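Local coordinates for pyridoxal kinase (Lactobacillus plantarum, PDB 3IBQ), which probably catalyses the ATP-dependent phosphorylation of pyridoxal, and perhaps related vitamin B6 forms, to the 5'-phosphate, as a member of the ribokinase superfamily, at residues A[28-33]-A[225-230]; A[135-140]-A[175-180]; A[179-184]-A[198-203]; A[219-224]-A[236-241]. One frame throughout, in Å; residues are numbered along the deposited sequence.

Interaction 1 (A[28-33]-A[225-230]); sequences TAMQYD and LGRGYP
Arg227 and the carbonyl of Met30 (a selenomethionine) make the main polar link: NH2 donates to Met30 O over 3.0 Å at an N-H...O angle of 156°, and NE adds a weak, longer bond to the same oxygen. The oxygen lies near the guanidinium plane, but the donor stands well above the plane of the carbonyl, so the bond does not follow a lone pair. Bends at chi2 and chi3 bring the guanidinium round to this oxygen. NH2 also bonds to Asn274 of helix 264-274, which makes the arginine a bridge between three parts of the chain.

Over one face of the guanidinium sits the amide of Gln31, its NE2 3.7 Å from Arg227 CZ, the two planes turned 41° apart. Gly226 CA lies at the edge of the Tyr32 ring, near its plane, 3.1 Å from Tyr32 OH, whose hydrogen bond goes to Gly223 O one turn earlier. A beta carbon on Gly226 would collide with that hydroxyl, which is consistent with glycine here. Both segments end helices in Schellman motifs, with Gln31 and Gly228 at the positive-phi positions; at Gly228 a beta carbon would press on the preceding carbonyl O, which calls for glycine. Met30 packs its side chain on Leu224 and Ile270.

A leucine in place of Arg227 would probably leave Met30 O without its donors from this segment and Asn274 without its guanidinium partner. Arg227 serves the carbonyl just past one helix, and Tyr32 OH bonds Gly223 O near the end of the other, so polar side chains tie two helix ends.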
# COMPACT_ATOMS: atom_id res chain seq x y z
N THR A 28 13.50 2.73 -5.95
CA THR A 28 14.71 3.13 -6.62
C THR A 28 15.58 1.88 -6.90
O THR A 28 15.95 1.66 -7.97
CB THR A 28 15.47 4.20 -5.85
OG1 THR A 28 14.68 5.33 -5.70
CG2 THR A 28 16.71 4.53 -6.51
N ALA A 29 15.80 1.05 -5.91
CA ALA A 29 16.60 -0.14 -6.11
C ALA A 29 15.97 -1.12 -7.14
O ALA A 29 16.64 -1.75 -7.83
CB ALA A 29 16.86 -0.79 -4.84
N MSE A 30 14.66 -1.15 -7.19
CA MSE A 30 13.91 -1.91 -8.16
C MSE A 30 13.94 -1.31 -9.60
O MSE A 30 13.21 -1.69 -10.47
CB MSE A 30 12.49 -2.11 -7.68
CG MSE A 30 12.45 -3.09 -6.56
SE MSE A 30 10.74 -3.55 -5.95
CE MSE A 30 10.31 -4.64 -7.46
N GLN A 31 14.81 -0.34 -9.78
CA GLN A 31 15.05 0.25 -11.08
C GLN A 31 13.96 1.21 -11.58
O GLN A 31 13.78 1.33 -12.75
CB GLN A 31 15.39 -0.85 -12.14
CG GLN A 31 16.56 -1.74 -11.79
CD GLN A 31 16.86 -2.92 -12.77
OE1 GLN A 31 17.99 -3.20 -13.03
NE2 GLN A 31 15.88 -3.61 -13.22
N TYR A 32 13.28 1.88 -10.67
CA TYR A 32 12.32 2.91 -11.06
C TYR A 32 12.87 4.36 -10.80
O TYR A 32 13.58 4.55 -9.89
CB TYR A 32 11.00 2.75 -10.31
CG TYR A 32 10.19 1.53 -10.67
CD1 TYR A 32 9.30 1.56 -11.72
CD2 TYR A 32 10.34 0.34 -9.97
CE1 TYR A 32 8.62 0.48 -12.06
CE2 TYR A 32 9.66 -0.76 -10.31
CZ TYR A 32 8.78 -0.68 -11.34
OH TYR A 32 8.10 -1.76 -11.69
N ASP A 33 12.48 5.33 -11.60
CA ASP A 33 12.68 6.72 -11.28
C ASP A 33 11.42 7.06 -10.46
O ASP A 33 10.37 7.02 -10.97
CB ASP A 33 12.82 7.59 -12.50
CG ASP A 33 14.19 7.49 -13.15
OD1 ASP A 33 15.11 7.00 -12.56
OD2 ASP A 33 14.30 7.90 -14.24
N LEU A 225 4.99 -5.93 -10.18
CA LEU A 225 3.93 -5.86 -11.18
C LEU A 225 4.35 -4.96 -12.32
O LEU A 225 4.19 -5.29 -13.42
CB LEU A 225 2.61 -5.43 -10.56
CG LEU A 225 1.84 -6.40 -9.68
CD1 LEU A 225 0.61 -5.87 -9.16
CD2 LEU A 225 1.68 -7.76 -10.30
N GLY A 226 4.94 -3.83 -11.96
CA GLY A 226 5.47 -2.87 -12.87
C GLY A 226 6.50 -3.41 -13.83
O GLY A 226 6.65 -2.91 -14.88
N ARG A 227 7.20 -4.42 -13.39
CA ARG A 227 8.19 -5.09 -14.17
C ARG A 227 7.69 -6.30 -14.97
O ARG A 227 8.46 -6.99 -15.52
CB ARG A 227 9.25 -5.55 -13.23
CG ARG A 227 10.21 -4.60 -12.91
CD ARG A 227 11.43 -5.35 -12.67
NE ARG A 227 12.25 -4.73 -11.70
CZ ARG A 227 13.29 -5.31 -11.13
NH1 ARG A 227 13.63 -6.53 -11.43
NH2 ARG A 227 13.96 -4.64 -10.28
N GLY A 228 6.40 -6.53 -15.02
CA GLY A 228 5.81 -7.62 -15.75
C GLY A 228 5.59 -8.94 -15.05
O GLY A 228 5.20 -9.86 -15.65
N TYR A 229 5.82 -9.02 -13.74
CA TYR A 229 5.59 -10.30 -13.05
C TYR A 229 4.09 -10.57 -12.82
O TYR A 229 3.41 -9.73 -12.23
CB TYR A 229 6.34 -10.33 -11.72
CG TYR A 229 7.84 -10.49 -11.87
CD1 TYR A 229 8.41 -11.74 -12.06
CD2 TYR A 229 8.68 -9.38 -11.82
CE1 TYR A 229 9.78 -11.88 -12.20
CE2 TYR A 229 10.05 -9.52 -11.96
CZ TYR A 229 10.59 -10.77 -12.15
OH TYR A 229 11.95 -10.91 -12.28
N PRO A 230 3.59 -11.72 -13.26
CA PRO A 230 2.20 -12.04 -13.01
C PRO A 230 1.87 -11.93 -11.53
O PRO A 230 2.72 -12.02 -10.71
CB PRO A 230 2.04 -13.47 -13.51
CG PRO A 230 3.36 -13.95 -13.77
CD PRO A 230 4.22 -12.76 -14.06

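Interaction 2 (A[135-140]-A[175-180]); sequences ADVILP and HAVITD. With ATP (adenosine-5'-triphosphate), chain B.
Two neighbouring parallel strands of the central sheet of this ribokinase-like alpha/beta fold meet here, joined by a beta-alpha-beta crossover through helices 142-149 and 159-167, and their C-terminal ends lead to the ATP site. The ladder alternates between partners: His175 N donates to Asp136 O, Ile138 N to His175 O at 3.1 Å, Val177 N to Ile138 O, and Thr179 N to Pro140 O at 3.0 Å. CA-H...O contacts, such as Leu139 CA to Val177 O at 3.4 Å, lie between these bonds.

Small and branched apolar residues suit a buried sheet with helices on both faces. Helix 213-226 packs on one face against Val137, Leu139 and Thr179, while Val177 and Thr179 also touch Cys189 of the adjoining strand 186-192. Leu139 and Val177 run side by side, Leu139 CD2 4.0 Å from Val177 CB. On the other face, Ile138 holds CG1 between its backbone N and carbonyl carbon (chi1 67°), where it meets Ala176 CB at 4.1 Å, and Leu170 packs against both residues.

Pro140, just past the strand, has no N-H for Val177 O, which meets Pro140 CD at 3.4 Å instead; the proline carbonyl still accepts. Thr179 turns CG2 against Leu139 CB at 3.7 Å, and a water links its OG1 to Leu139 O. Its backbone carbonyl serves the nucleotide: the ribose hydroxyl O3' of ATP donates to Thr179 O across 2.8 Å.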
# COMPACT_ATOMS: atom_id res chain seq x y z
N ALA A 135 -8.10 1.32 -10.14
CA ALA A 135 -6.98 0.53 -9.70
C ALA A 135 -6.91 -0.86 -10.34
O ALA A 135 -7.85 -1.53 -10.46
CB ALA A 135 -6.95 0.44 -8.21
N ASP A 136 -5.72 -1.23 -10.73
CA ASP A 136 -5.43 -2.55 -11.17
C ASP A 136 -5.40 -3.52 -9.98
O ASP A 136 -5.84 -4.59 -10.08
CB ASP A 136 -4.11 -2.55 -11.91
CG ASP A 136 -4.18 -1.77 -13.19
OD1 ASP A 136 -3.40 -0.93 -13.40
OD2 ASP A 136 -5.02 -2.06 -13.94
N VAL A 137 -4.82 -3.11 -8.88
CA VAL A 137 -4.74 -3.89 -7.66
C VAL A 137 -5.04 -3.05 -6.44
O VAL A 137 -4.58 -1.96 -6.36
CB VAL A 137 -3.33 -4.54 -7.49
CG1 VAL A 137 -3.15 -5.20 -6.20
CG2 VAL A 137 -2.92 -5.39 -8.60
N ILE A 138 -5.80 -3.56 -5.52
CA ILE A 138 -5.99 -2.93 -4.24
C ILE A 138 -5.49 -3.84 -3.11
O ILE A 138 -5.57 -5.05 -3.19
CB ILE A 138 -7.39 -2.39 -3.98
CG1 ILE A 138 -8.40 -3.55 -3.88
CG2 ILE A 138 -7.70 -1.29 -5.02
CD1 ILE A 138 -9.68 -3.25 -3.23
N LEU A 139 -4.99 -3.25 -2.04
CA LEU A 139 -4.43 -4.08 -1.02
C LEU A 139 -5.00 -3.92 0.38
O LEU A 139 -4.28 -3.77 1.30
CB LEU A 139 -2.89 -3.92 -1.01
CG LEU A 139 -2.12 -4.11 -2.29
CD1 LEU A 139 -0.80 -3.34 -2.27
CD2 LEU A 139 -2.00 -5.52 -2.65
N PRO A 140 -6.30 -3.96 0.51
CA PRO A 140 -6.87 -3.83 1.83
C PRO A 140 -6.50 -4.95 2.81
O PRO A 140 -6.29 -6.04 2.43
CB PRO A 140 -8.36 -3.92 1.55
CG PRO A 140 -8.45 -4.76 0.48
CD PRO A 140 -7.34 -4.38 -0.43
N HIS A 175 -7.79 -6.61 -9.50
CA HIS A 175 -7.71 -7.55 -8.43
C HIS A 175 -7.75 -6.97 -7.03
O HIS A 175 -7.07 -6.07 -6.74
CB HIS A 175 -6.42 -8.30 -8.52
CG HIS A 175 -6.07 -8.79 -9.88
ND1 HIS A 175 -6.51 -9.99 -10.36
CD2 HIS A 175 -5.29 -8.27 -10.85
CE1 HIS A 175 -6.03 -10.18 -11.56
NE2 HIS A 175 -5.27 -9.16 -11.88
N ALA A 176 -8.56 -7.57 -6.19
CA ALA A 176 -8.65 -7.24 -4.80
C ALA A 176 -7.84 -8.29 -4.05
O ALA A 176 -8.10 -9.44 -4.16
CB ALA A 176 -10.02 -7.27 -4.34
N VAL A 177 -6.83 -7.84 -3.33
CA VAL A 177 -5.96 -8.70 -2.57
C VAL A 177 -6.03 -8.34 -1.13
O VAL A 177 -5.66 -7.26 -0.76
CB VAL A 177 -4.46 -8.67 -3.09
CG1 VAL A 177 -3.62 -9.58 -2.34
CG2 VAL A 177 -4.37 -8.96 -4.49
N ILE A 178 -6.53 -9.24 -0.33
CA ILE A 178 -6.62 -9.00 1.10
C ILE A 178 -5.29 -9.45 1.70
O ILE A 178 -4.94 -10.53 1.55
CB ILE A 178 -7.81 -9.65 1.76
CG1 ILE A 178 -9.11 -9.09 1.19
CG2 ILE A 178 -7.70 -9.53 3.21
CD1 ILE A 178 -10.28 -9.61 1.76
N THR A 179 -4.57 -8.55 2.36
CA THR A 179 -3.15 -8.71 2.79
C THR A 179 -2.71 -9.33 4.16
O THR A 179 -1.59 -9.66 4.38
CB THR A 179 -2.43 -7.35 2.70
OG1 THR A 179 -3.08 -6.44 3.55
CG2 THR A 179 -2.40 -6.85 1.27
N ASP A 180 -3.60 -9.42 5.07
CA ASP A 180 -3.19 -9.86 6.37
C ASP A 180 -3.96 -11.10 6.79
O ASP A 180 -4.30 -11.23 7.93
CB ASP A 180 -3.53 -8.73 7.34
CG ASP A 180 -5.01 -8.42 7.31
OD1 ASP A 180 -5.70 -8.90 6.45
OD2 ASP A 180 -5.48 -7.78 8.21
PG ATP B . 0.98 -2.06 8.97
O1G ATP B . 2.27 -2.17 9.79
O2G ATP B . -0.13 -1.73 9.86
O3G ATP B . 1.16 -1.42 7.61
PB ATP B . -0.55 -3.45 7.21
O1B ATP B . -0.31 -2.14 6.57
O2B ATP B . -1.97 -3.81 7.51
O3B ATP B . 0.29 -3.43 8.53
PA ATP B . 0.19 -6.07 7.43
O1A ATP B . -1.04 -6.69 7.85
O2A ATP B . 1.21 -5.82 8.49
O3A ATP B . 0.13 -4.71 6.59
O5' ATP B . 0.79 -6.95 6.30
C5' ATP B . 1.98 -6.62 5.70
C4' ATP B . 2.64 -7.90 5.28
O4' ATP B . 3.86 -8.01 5.96
C3' ATP B . 1.86 -9.18 5.55
O3' ATP B . 1.25 -9.58 4.40
C2' ATP B . 2.97 -10.13 5.66
O2' ATP B . 3.43 -10.29 4.32
C1' ATP B . 4.01 -9.34 6.40
N9 ATP B . 3.97 -9.39 7.88
C8 ATP B . 3.39 -8.54 8.67
N7 ATP B . 3.59 -8.88 9.93
C5 ATP B . 4.30 -9.95 9.97
C6 ATP B . 4.84 -10.87 11.01
N6 ATP B . 4.69 -10.61 12.30
N1 ATP B . 5.50 -11.89 10.57
C2 ATP B . 5.67 -12.15 9.30
N3 ATP B . 5.25 -11.40 8.32
C4 ATP B . 4.56 -10.29 8.59
O HOH W 1 -2.38 -3.46 3.59

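Interaction 3 (A[179-184]-A[198-203]); sequences TDVQRA and VQYCGA. With ATP (adenosine-5'-triphosphate), chain B.
Tyr200 and Arg183 account for most of the surface buried here, with Val181 a smaller third. The arginine chain, extended from CG to NE, runs over one face of the tyrosine ring in the direction opposite to the tyrosine side chain. Its CD stands almost exactly above the ring centre, 3.9 Å from the centroid and 7° off the normal, a CH-pi contact. Beyond it the guanidinium lies nearly flat on the aromatic group, planes 18° apart and centres 4.6 Å from each other. The stack is offset toward the ring's root, so that Arg183 NH1 comes within 3.3 Å of Tyr200 CB, while NH2 reaches toward Val198 CG1. Tyrosine suits this partly exposed place by offering a broad face to a cation and a hydroxyl to a carbonyl.

The strands concerned, 175-183 and 198-204, belong to the ribokinase-like alpha/beta sheet but are not adjacent in it: strand 186-192 runs between them, antiparallel to both. With that strand between them no backbone ladder forms; side chains from one reach the side chains and backbone of the other, the segment axes being 84° apart.

With CG anti to the backbone N (chi1 177°), the ring extends across to Val181, where Tyr200 OH donates to Val181 O over 3.0 Å; that oxygen sits at the ring edge, in its plane. Val181 CG1 touches Tyr200 CE1 at 3.8 Å. A serine at Tyr200 would probably strip the arginine of its flat support, leaving the guanidinium freer to swing, and take the phenolic donor from Val181 O. Gln186 of the intervening strand also packs against the tyrosine.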
# COMPACT_ATOMS: atom_id res chain seq x y z
N THR A 179 -4.57 -8.55 2.36
CA THR A 179 -3.15 -8.71 2.79
C THR A 179 -2.71 -9.33 4.16
O THR A 179 -1.59 -9.66 4.38
CB THR A 179 -2.43 -7.35 2.70
OG1 THR A 179 -3.08 -6.44 3.55
CG2 THR A 179 -2.40 -6.85 1.27
N ASP A 180 -3.60 -9.42 5.07
CA ASP A 180 -3.19 -9.86 6.37
C ASP A 180 -3.96 -11.10 6.79
O ASP A 180 -4.30 -11.23 7.93
CB ASP A 180 -3.53 -8.73 7.34
CG ASP A 180 -5.01 -8.42 7.31
OD1 ASP A 180 -5.70 -8.90 6.45
OD2 ASP A 180 -5.48 -7.78 8.21
N VAL A 181 -4.28 -11.94 5.84
CA VAL A 181 -5.05 -13.11 6.09
C VAL A 181 -4.21 -14.15 6.84
O VAL A 181 -3.18 -14.50 6.40
CB VAL A 181 -5.64 -13.71 4.85
CG1 VAL A 181 -6.38 -14.92 5.14
CG2 VAL A 181 -6.45 -12.71 4.11
N GLN A 182 -4.72 -14.61 7.96
CA GLN A 182 -4.04 -15.63 8.73
C GLN A 182 -4.63 -17.04 8.57
O GLN A 182 -5.79 -17.24 8.75
CB GLN A 182 -3.95 -15.23 10.17
CG GLN A 182 -2.99 -14.16 10.33
CD GLN A 182 -3.01 -13.53 11.66
OE1 GLN A 182 -2.98 -12.34 11.76
NE2 GLN A 182 -3.04 -14.33 12.69
N ARG A 183 -3.79 -17.97 8.19
CA ARG A 183 -4.12 -19.36 8.10
C ARG A 183 -3.09 -20.19 8.91
O ARG A 183 -1.95 -20.32 8.53
CB ARG A 183 -4.21 -19.84 6.67
CG ARG A 183 -5.41 -19.34 5.86
CD ARG A 183 -5.54 -20.10 4.57
NE ARG A 183 -6.64 -19.70 3.70
CZ ARG A 183 -6.74 -20.13 2.45
NH1 ARG A 183 -5.82 -20.92 1.96
NH2 ARG A 183 -7.75 -19.74 1.67
N ALA A 184 -3.54 -20.73 10.02
CA ALA A 184 -2.72 -21.51 10.90
C ALA A 184 -1.53 -20.69 11.38
O ALA A 184 -1.73 -19.65 11.93
CB ALA A 184 -2.30 -22.77 10.25
N VAL A 198 -10.44 -18.79 -4.86
CA VAL A 198 -9.66 -18.19 -3.83
C VAL A 198 -8.28 -18.80 -3.73
O VAL A 198 -8.12 -19.97 -3.55
CB VAL A 198 -10.28 -18.31 -2.49
CG1 VAL A 198 -9.45 -17.57 -1.48
CG2 VAL A 198 -11.62 -17.88 -2.48
N GLN A 199 -7.30 -17.95 -3.84
CA GLN A 199 -5.94 -18.34 -3.70
C GLN A 199 -5.34 -17.63 -2.45
O GLN A 199 -5.81 -16.64 -2.00
CB GLN A 199 -5.16 -18.05 -4.96
CG GLN A 199 -5.55 -18.77 -6.24
CD GLN A 199 -5.54 -20.27 -6.13
OE1 GLN A 199 -4.61 -20.86 -5.62
NE2 GLN A 199 -6.60 -20.86 -6.54
N TYR A 200 -4.29 -18.21 -1.91
CA TYR A 200 -3.61 -17.73 -0.73
C TYR A 200 -2.16 -18.02 -0.82
O TYR A 200 -1.79 -19.06 -1.20
CB TYR A 200 -4.14 -18.40 0.54
CG TYR A 200 -3.45 -18.03 1.86
CD1 TYR A 200 -3.88 -16.97 2.62
CD2 TYR A 200 -2.43 -18.79 2.39
CE1 TYR A 200 -3.28 -16.60 3.78
CE2 TYR A 200 -1.82 -18.44 3.60
CZ TYR A 200 -2.27 -17.35 4.31
OH TYR A 200 -1.71 -16.94 5.48
N CYS A 201 -1.35 -17.04 -0.43
CA CYS A 201 0.10 -17.16 -0.36
C CYS A 201 0.62 -16.44 0.88
O CYS A 201 0.50 -15.22 1.00
CB CYS A 201 0.75 -16.59 -1.62
SG CYS A 201 0.81 -14.78 -1.67
N GLY A 202 1.20 -17.21 1.80
CA GLY A 202 1.65 -16.71 3.04
C GLY A 202 3.03 -17.18 3.43
O GLY A 202 3.66 -17.86 2.71
N ALA A 203 3.49 -16.75 4.56
CA ALA A 203 4.77 -17.11 5.05
C ALA A 203 4.51 -17.24 6.52
O ALA A 203 3.53 -16.78 7.01
CB ALA A 203 5.73 -16.04 4.80
PG ATP B . 0.98 -2.06 8.97
O1G ATP B . 2.27 -2.17 9.79
O2G ATP B . -0.13 -1.73 9.86
O3G ATP B . 1.16 -1.42 7.61
PB ATP B . -0.55 -3.45 7.21
O1B ATP B . -0.31 -2.14 6.57
O2B ATP B . -1.97 -3.81 7.51
O3B ATP B . 0.29 -3.43 8.53
PA ATP B . 0.19 -6.07 7.43
O1A ATP B . -1.04 -6.69 7.85
O2A ATP B . 1.21 -5.82 8.49
O3A ATP B . 0.13 -4.71 6.59
O5' ATP B . 0.79 -6.95 6.30
C5' ATP B . 1.98 -6.62 5.70
C4' ATP B . 2.64 -7.90 5.28
O4' ATP B . 3.86 -8.01 5.96
C3' ATP B . 1.86 -9.18 5.55
O3' ATP B . 1.25 -9.58 4.40
C2' ATP B . 2.97 -10.13 5.66
O2' ATP B . 3.43 -10.29 4.32
C1' ATP B . 4.01 -9.34 6.40
N9 ATP B . 3.97 -9.39 7.88
C8 ATP B . 3.39 -8.54 8.67
N7 ATP B . 3.59 -8.88 9.93
C5 ATP B . 4.30 -9.95 9.97
C6 ATP B . 4.84 -10.87 11.01
N6 ATP B . 4.69 -10.61 12.30
N1 ATP B . 5.50 -11.89 10.57
C2 ATP B . 5.67 -12.15 9.30
N3 ATP B . 5.25 -11.40 8.32
C4 ATP B . 4.56 -10.29 8.59

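Interaction 4 (A[219-224]-A[236-241]); sequences AVIAGL and ARANQW. With ATP (adenosine-5'-triphosphate), chain B.
Val220 and Ala238 form the close part of this helix pair, their CA atoms only 5.9 Å apart where the segments come nearest. The methyl of Ala238 fits between two branched residues, its CB 3.7 Å from Ile221 CG1 and 3.8 Å from Val220 CG1. Alanine suits the spot because a larger side chain would have to push against both. Val220 holds CG1 anti to its N (chi1 168°), and the same methyl group meets Trp241 CE3 at 3.6 Å, approaching the indole obliquely. Val220 is thus wedged between alanine and tryptophan, all three buried. No hydrogen bond crosses the contact, which rests on apolar surfaces alone.

Leu224, also buried, is held closely on one side: its CD1 lies against the aliphatic part of the arginine, 3.8 Å from Arg237 CD, the two chains crossing at about a right angle. The fit is looser only where Leu224 CD2 grazes Trp241 CH2, 4.4 Å away. The solvent side of the contact is at Arg237. Arginine suits this partly exposed border because its methylene groups can cover the leucine and one side of the indole, where CG sits over the rim, while its charged end makes a cation-pi contact with Tyr229.

The axes of the two helical segments approach to 9.3 Å and run roughly antiparallel, 145° apart, as the neighbouring arms of a helical hairpin. Helix 264-274 packs on Trp241 through Leu266, Ala269 and Ile270, Leu139, just after strand 137-138, touches Ile221, and the ribose of ATP lies beside Asn239 on helix 231-251.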
# COMPACT_ATOMS: atom_id res chain seq x y z
N ALA A 219 4.92 -1.44 -1.82
CA ALA A 219 5.95 -0.99 -2.70
C ALA A 219 6.50 -2.19 -3.52
O ALA A 219 6.69 -2.08 -4.67
CB ALA A 219 6.99 -0.30 -1.97
N VAL A 220 6.76 -3.28 -2.85
CA VAL A 220 7.28 -4.44 -3.48
C VAL A 220 6.27 -4.98 -4.53
O VAL A 220 6.63 -5.25 -5.59
CB VAL A 220 7.66 -5.49 -2.49
CG1 VAL A 220 7.92 -6.77 -3.21
CG2 VAL A 220 8.81 -5.05 -1.64
N ILE A 221 5.02 -5.08 -4.16
CA ILE A 221 4.01 -5.50 -5.09
C ILE A 221 3.93 -4.58 -6.32
O ILE A 221 3.98 -5.05 -7.38
CB ILE A 221 2.65 -5.75 -4.41
CG1 ILE A 221 2.69 -6.98 -3.49
CG2 ILE A 221 1.55 -5.86 -5.48
CD1 ILE A 221 1.65 -7.05 -2.57
N ALA A 222 3.85 -3.27 -6.16
CA ALA A 222 3.85 -2.32 -7.26
C ALA A 222 5.07 -2.50 -8.16
O ALA A 222 4.99 -2.53 -9.33
CB ALA A 222 3.79 -0.92 -6.75
N GLY A 223 6.20 -2.61 -7.54
CA GLY A 223 7.45 -2.73 -8.23
C GLY A 223 7.59 -3.97 -9.08
O GLY A 223 8.04 -3.90 -10.12
N LEU A 224 7.14 -5.08 -8.56
CA LEU A 224 7.18 -6.33 -9.24
C LEU A 224 6.21 -6.36 -10.43
O LEU A 224 6.56 -6.72 -11.51
CB LEU A 224 6.91 -7.48 -8.28
CG LEU A 224 8.05 -7.81 -7.32
CD1 LEU A 224 7.66 -8.86 -6.42
CD2 LEU A 224 9.34 -8.14 -7.99
N ALA A 236 3.72 -14.21 -4.16
CA ALA A 236 4.60 -15.18 -3.54
C ALA A 236 5.91 -14.52 -3.09
O ALA A 236 6.33 -14.67 -1.99
CB ALA A 236 4.89 -16.30 -4.45
N ARG A 237 6.51 -13.80 -3.98
CA ARG A 237 7.76 -13.18 -3.69
C ARG A 237 7.71 -12.04 -2.67
O ARG A 237 8.55 -11.92 -1.87
CB ARG A 237 8.45 -12.76 -4.95
CG ARG A 237 9.62 -12.00 -4.66
CD ARG A 237 10.21 -11.64 -5.85
NE ARG A 237 10.97 -12.73 -6.32
CZ ARG A 237 11.01 -13.10 -7.58
NH1 ARG A 237 11.76 -14.08 -7.96
NH2 ARG A 237 10.29 -12.45 -8.44
N ALA A 238 6.68 -11.22 -2.77
CA ALA A 238 6.47 -10.11 -1.91
C ALA A 238 6.37 -10.59 -0.49
O ALA A 238 6.94 -10.04 0.36
CB ALA A 238 5.25 -9.35 -2.31
N ASN A 239 5.59 -11.63 -0.29
CA ASN A 239 5.42 -12.23 1.02
C ASN A 239 6.71 -12.79 1.60
O ASN A 239 6.95 -12.58 2.73
CB ASN A 239 4.28 -13.24 1.12
CG ASN A 239 2.96 -12.58 1.17
OD1 ASN A 239 2.39 -12.38 0.17
ND2 ASN A 239 2.53 -12.18 2.28
N GLN A 240 7.50 -13.46 0.79
CA GLN A 240 8.78 -13.96 1.24
C GLN A 240 9.70 -12.80 1.56
O GLN A 240 10.39 -12.85 2.53
CB GLN A 240 9.41 -14.86 0.21
CG GLN A 240 10.62 -15.64 0.70
CD GLN A 240 10.56 -16.20 2.19
OE1 GLN A 240 10.02 -17.28 2.43
NE2 GLN A 240 11.12 -15.42 3.17
N TRP A 241 9.67 -11.76 0.75
CA TRP A 241 10.50 -10.61 0.98
C TRP A 241 10.16 -9.88 2.30
O TRP A 241 11.00 -9.50 3.02
CB TRP A 241 10.50 -9.67 -0.23
CG TRP A 241 11.38 -10.09 -1.38
CD1 TRP A 241 12.07 -11.22 -1.48
CD2 TRP A 241 11.64 -9.36 -2.58
NE1 TRP A 241 12.75 -11.28 -2.66
CE2 TRP A 241 12.52 -10.14 -3.36
CE3 TRP A 241 11.23 -8.14 -3.07
CZ2 TRP A 241 12.96 -9.71 -4.61
CZ3 TRP A 241 11.69 -7.74 -4.29
CH2 TRP A 241 12.54 -8.51 -5.05
PG ATP B . 0.98 -2.06 8.97
O1G ATP B . 2.27 -2.17 9.79
O2G ATP B . -0.13 -1.73 9.86
O3G ATP B . 1.16 -1.42 7.61
PB ATP B . -0.55 -3.45 7.21
O1B ATP B . -0.31 -2.14 6.57
O2B ATP B . -1.97 -3.81 7.51
O3B ATP B . 0.29 -3.43 8.53
PA ATP B . 0.19 -6.07 7.43
O1A ATP B . -1.04 -6.69 7.85
O2A ATP B . 1.21 -5.82 8.49
O3A ATP B . 0.13 -4.71 6.59
O5' ATP B . 0.79 -6.95 6.30
C5' ATP B . 1.98 -6.62 5.70
C4' ATP B . 2.64 -7.90 5.28
O4' ATP B . 3.86 -8.01 5.96
C3' ATP B . 1.86 -9.18 5.55
O3' ATP B . 1.25 -9.58 4.40
C2' ATP B . 2.97 -10.13 5.66
O2' ATP B . 3.43 -10.29 4.32
C1' ATP B . 4.01 -9.34 6.40
N9 ATP B . 3.97 -9.39 7.88
C8 ATP B . 3.39 -8.54 8.67
N7 ATP B . 3.59 -8.88 9.93
C5 ATP B . 4.30 -9.95 9.97
C6 ATP B . 4.84 -10.87 11.01
N6 ATP B . 4.69 -10.61 12.30
N1 ATP B . 5.50 -11.89 10.57
C2 ATP B . 5.67 -12.15 9.30
N3 ATP B . 5.25 -11.40 8.32
C4 ATP B . 4.56 -10.29 8.59

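Starting from the N terminus, the chain leaves helix 19-29 at 28-33 and returns to the end of that helix only after some 190 residues, when interaction 1 closes the longest loop with 225-230. Within this loop lie interaction 2, which joins the sheet strands 137-138 and 175-183, and interaction 3, which begins on the residues where interaction 2 ends, Thr179 and Asp180, and carries the sheet edge out to strand 198-204. Interaction 4 follows both in series and crosses interaction 1, its segments alternating with those of that contact; both use helix 213-226. That helix also meets interaction 2 through Leu139 and Ile221, while Cys201 beside Ala236 connects the sheet edge to helix 231-251. Interactions 2, 3 and 4 all border ATP.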